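Local coordinates for dihydroxyacetone kinase (Citrobacter freundii, PDB 1UN8), which transfers a phosphate group from ATP to dihydroxyacetone, making dihydroxyacetone phosphate in glycerol fermentation, at residues Leu495-Ala506 against Ala540-Glu550. Sequence-based numbering, arbitrary orientation.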
loop_
_atom_site.group_PDB
_atom_site.type_symbol
_atom_site.label_atom_id
_atom_site.label_comp_id
_atom_site.label_asym_id
_atom_site.label_seq_id
_atom_site.Cartn_x
_atom_site.Cartn_y
_atom_site.Cartn_z
ATOM N N LEU A 495 2.342 -50.461 36.562
ATOM C CA LEU A 495 1.403 -49.353 36.514
ATOM C C LEU A 495 1.468 -48.446 37.733
ATOM O O LEU A 495 1.151 -47.263 37.641
ATOM C CB LEU A 495 -0.018 -49.881 36.325
ATOM C CG LEU A 495 -0.277 -50.420 34.915
ATOM C CD1 LEU A 495 -1.581 -51.205 34.876
ATOM C CD2 LEU A 495 -0.312 -49.251 33.936
ATOM N N GLN A 496 1.881 -48.990 38.869
ATOM C CA GLN A 496 1.984 -48.193 40.086
ATOM C C GLN A 496 3.070 -47.143 39.919
ATOM O O GLN A 496 2.915 -45.995 40.333
ATOM C CB GLN A 496 2.310 -49.090 41.279
ATOM C CG GLN A 496 2.546 -48.351 42.596
ATOM C CD GLN A 496 1.343 -47.524 43.048
ATOM O OE1 GLN A 496 1.488 -46.375 43.492
ATOM N NE2 GLN A 496 0.142 -48.102 42.923
ATOM N N ALA A 497 4.176 -47.545 39.305
ATOM C CA ALA A 497 5.296 -46.642 39.086
ATOM C C ALA A 497 4.889 -45.510 38.148
ATOM O O ALA A 497 5.195 -44.348 38.398
ATOM C CB ALA A 497 6.480 -47.408 38.499
ATOM N N ALA A 498 4.202 -45.865 37.066
ATOM C CA ALA A 498 3.747 -44.898 36.084
ATOM C C ALA A 498 2.881 -43.832 36.751
ATOM O O ALA A 498 3.071 -42.632 36.541
ATOM C CB ALA A 498 2.954 -45.612 34.986
ATOM N N PHE A 499 1.924 -44.279 37.555
ATOM C CA PHE A 499 1.044 -43.363 38.252
ATOM C C PHE A 499 1.846 -42.437 39.145
ATOM O O PHE A 499 1.693 -41.217 39.088
ATOM C CB PHE A 499 0.042 -44.129 39.099
ATOM C CG PHE A 499 -0.540 -43.319 40.207
ATOM C CD1 PHE A 499 -1.228 -42.144 39.938
ATOM C CD2 PHE A 499 -0.383 -43.720 41.528
ATOM C CE1 PHE A 499 -1.750 -41.376 40.971
ATOM C CE2 PHE A 499 -0.905 -42.963 42.566
ATOM C CZ PHE A 499 -1.590 -41.787 42.288
ATOM N N ASP A 500 2.694 -43.023 39.976
ATOM C CA ASP A 500 3.512 -42.238 40.874
ATOM C C ASP A 500 4.286 -41.157 40.131
ATOM O O ASP A 500 4.414 -40.032 40.600
ATOM C CB ASP A 500 4.499 -43.128 41.616
ATOM C CG ASP A 500 5.014 -42.469 42.877
ATOM O OD1 ASP A 500 4.207 -42.317 43.834
ATOM O OD2 ASP A 500 6.208 -42.085 42.902
ATOM N N ALA A 501 4.812 -41.502 38.967
ATOM C CA ALA A 501 5.571 -40.543 38.181
ATOM C C ALA A 501 4.646 -39.414 37.722
ATOM O O ALA A 501 4.941 -38.231 37.905
ATOM C CB ALA A 501 6.201 -41.244 36.979
ATOM N N ALA A 502 3.519 -39.795 37.133
ATOM C CA ALA A 502 2.549 -38.824 36.657
ATOM C C ALA A 502 2.128 -37.917 37.807
ATOM O O ALA A 502 2.055 -36.691 37.662
ATOM C CB ALA A 502 1.323 -39.545 36.071
ATOM N N GLN A 503 1.852 -38.532 38.952
ATOM C CA GLN A 503 1.424 -37.806 40.142
ATOM C C GLN A 503 2.445 -36.750 40.566
ATOM O O GLN A 503 2.070 -35.632 40.924
ATOM C CB GLN A 503 1.162 -38.797 41.278
ATOM C CG GLN A 503 0.682 -38.180 42.582
ATOM C CD GLN A 503 -0.574 -37.347 42.426
ATOM O OE1 GLN A 503 -1.394 -37.593 41.548
ATOM N NE2 GLN A 503 -0.739 -36.362 43.300
ATOM N N ALA A 504 3.732 -37.093 40.516
ATOM C CA ALA A 504 4.779 -36.137 40.890
ATOM C C ALA A 504 4.739 -34.969 39.916
ATOM O O ALA A 504 4.800 -33.808 40.313
ATOM C CB ALA A 504 6.147 -36.804 40.849
ATOM N N GLY A 505 4.635 -35.294 38.630
ATOM C CA GLY A 505 4.581 -34.268 37.609
ATOM C C GLY A 505 3.382 -33.353 37.783
ATOM O O GLY A 505 3.494 -32.142 37.603
ATOM N N ALA A 506 2.230 -33.921 38.126
ATOM C CA ALA A 506 1.039 -33.103 38.322
ATOM C C ALA A 506 1.294 -32.174 39.502
ATOM O O ALA A 506 0.921 -31.001 39.484
ATOM C CB ALA A 506 -0.163 -33.979 38.601
ATOM N N ALA A 540 -2.932 -37.938 35.678
ATOM C CA ALA A 540 -2.512 -38.660 36.864
ATOM C C ALA A 540 -3.631 -39.551 37.391
ATOM O O ALA A 540 -3.385 -40.660 37.860
ATOM C CB ALA A 540 -2.061 -37.672 37.947
ATOM N N MET A 541 -4.865 -39.080 37.315
ATOM C CA MET A 541 -5.963 -39.887 37.812
ATOM C C MET A 541 -6.213 -41.086 36.903
ATOM O O MET A 541 -6.619 -42.152 37.361
ATOM C CB MET A 541 -7.217 -39.028 37.955
ATOM C CG MET A 541 -7.069 -37.950 39.001
ATOM S SD MET A 541 -6.583 -38.610 40.620
ATOM C CE MET A 541 -4.782 -38.382 40.612
ATOM N N VAL A 542 -5.954 -40.918 35.613
ATOM C CA VAL A 542 -6.141 -42.017 34.692
ATOM C C VAL A 542 -5.189 -43.138 35.087
ATOM O O VAL A 542 -5.610 -44.272 35.308
ATOM C CB VAL A 542 -5.866 -41.587 33.243
ATOM C CG1 VAL A 542 -5.750 -42.812 32.347
ATOM C CG2 VAL A 542 -6.997 -40.700 32.751
ATOM N N PHE A 543 -3.906 -42.829 35.193
ATOM C CA PHE A 543 -2.953 -43.852 35.575
ATOM C C PHE A 543 -3.224 -44.428 36.956
ATOM O O PHE A 543 -3.029 -45.623 37.188
ATOM C CB PHE A 543 -1.536 -43.312 35.496
ATOM C CG PHE A 543 -1.000 -43.287 34.105
ATOM C CD1 PHE A 543 -1.192 -42.182 33.294
ATOM C CD2 PHE A 543 -0.363 -44.396 33.581
ATOM C CE1 PHE A 543 -0.761 -42.179 31.978
ATOM C CE2 PHE A 543 0.073 -44.407 32.265
ATOM C CZ PHE A 543 -0.128 -43.293 31.459
ATOM N N LYS A 544 -3.676 -43.580 37.871
ATOM C CA LYS A 544 -4.008 -44.024 39.214
ATOM C C LYS A 544 -5.071 -45.113 39.095
ATOM O O LYS A 544 -4.993 -46.150 39.745
ATOM C CB LYS A 544 -4.567 -42.866 40.037
ATOM C CG LYS A 544 -4.911 -43.248 41.457
ATOM C CD LYS A 544 -5.566 -42.110 42.191
ATOM C CE LYS A 544 -5.979 -42.539 43.586
ATOM N NZ LYS A 544 -6.681 -41.434 44.287
ATOM N N ALA A 545 -6.065 -44.869 38.250
ATOM C CA ALA A 545 -7.132 -45.832 38.044
ATOM C C ALA A 545 -6.578 -47.126 37.450
ATOM O O ALA A 545 -6.963 -48.226 37.850
ATOM C CB ALA A 545 -8.192 -45.244 37.124
ATOM N N LEU A 546 -5.671 -46.991 36.491
ATOM C CA LEU A 546 -5.096 -48.164 35.869
ATOM C C LEU A 546 -4.312 -48.988 36.877
ATOM O O LEU A 546 -4.443 -50.213 36.929
ATOM C CB LEU A 546 -4.187 -47.760 34.711
ATOM C CG LEU A 546 -4.885 -47.159 33.494
ATOM C CD1 LEU A 546 -3.864 -46.917 32.387
ATOM C CD2 LEU A 546 -5.966 -48.097 33.012
ATOM N N ALA A 547 -3.504 -48.311 37.684
ATOM C CA ALA A 547 -2.691 -48.994 38.677
ATOM C C ALA A 547 -3.524 -49.681 39.758
ATOM O O ALA A 547 -3.105 -50.700 40.308
ATOM C CB ALA A 547 -1.717 -48.013 39.313
ATOM N N GLU A 548 -4.696 -49.131 40.058
ATOM C CA GLU A 548 -5.561 -49.708 41.084
ATOM C C GLU A 548 -6.406 -50.874 40.573
ATOM O O GLU A 548 -7.193 -51.446 41.315
ATOM C CB GLU A 548 -6.475 -48.631 41.677
ATOM C CG GLU A 548 -5.722 -47.446 42.274
ATOM C CD GLU A 548 -6.637 -46.441 42.964
ATOM O OE1 GLU A 548 -7.723 -46.133 42.417
ATOM O OE2 GLU A 548 -6.258 -45.950 44.052
ATOM N N SER A 549 -6.247 -51.221 39.304
ATOM C CA SER A 549 -7.000 -52.327 38.734
ATOM C C SER A 549 -6.062 -53.512 38.562
ATOM O O SER A 549 -6.432 -54.541 37.986
ATOM C CB SER A 549 -7.597 -51.930 37.381
ATOM O OG SER A 549 -6.582 -51.619 36.446
ATOM N N GLU A 550 -4.841 -53.358 39.064
ATOM C CA GLU A 550 -3.839 -54.417 38.983
ATOM C C GLU A 550 -3.217 -54.677 40.352
ATOM O O GLU A 550 -2.587 -55.711 40.571
ATOM C CB GLU A 550 -2.757 -54.053 37.960
ATOM C CG GLU A 550 -3.290 -53.610 36.606
ATOM C CD GLU A 550 -4.240 -54.612 35.965
ATOM O OE1 GLU A 550 -4.656 -54.362 34.812
ATOM O OE2 GLU A 550 -4.576 -55.637 36.606
#
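Two neighbouring helices of the eight-helix barrel, the ATP-binding DhaL domain, pack here through F499, K544, A540 and A547. The helices run antiparallel, with axes 8.1 Å apart at the closest point and 160° between their directions. F499 is a knob in a hole formed by A540, M541, K544 and A547. Its CG stands anti to the backbone N (chi1 158°), which lays the ring along the K544 side chain. CB of K544 covers one face in a CH-pi contact, 3.7 Å from the ring centroid. CG follows over the same face nearer the rim, and the extended chain then runs on past the ring. The ring edge meets the carbonyl O of A540, 3.3 Å from F499 CD1. Alanines keep the backbones close: A547 CB lies 3.4 Å from L495 O, and A502 and A506 both lean on A540. On the side that faces helix 478-490, A498 CB touches F543 CD2 at 3.8 Å, and L488 packs on both residues. L495 reaches the C-terminal end of helix 534-547 and the turn after it, its CD1 3.4 Å from E550 CG and its CD2 near L546 CB. L546 also touches the lipid bound inside the barrel. At that helix end, S549 OG and N both donate hydrogen bonds to L546 O, from the same face of the carbonyl plane. The two segments are joined by apolar and CH-pi packing, and the aliphatic part of K544 covers one face of the partly exposed F499 ring.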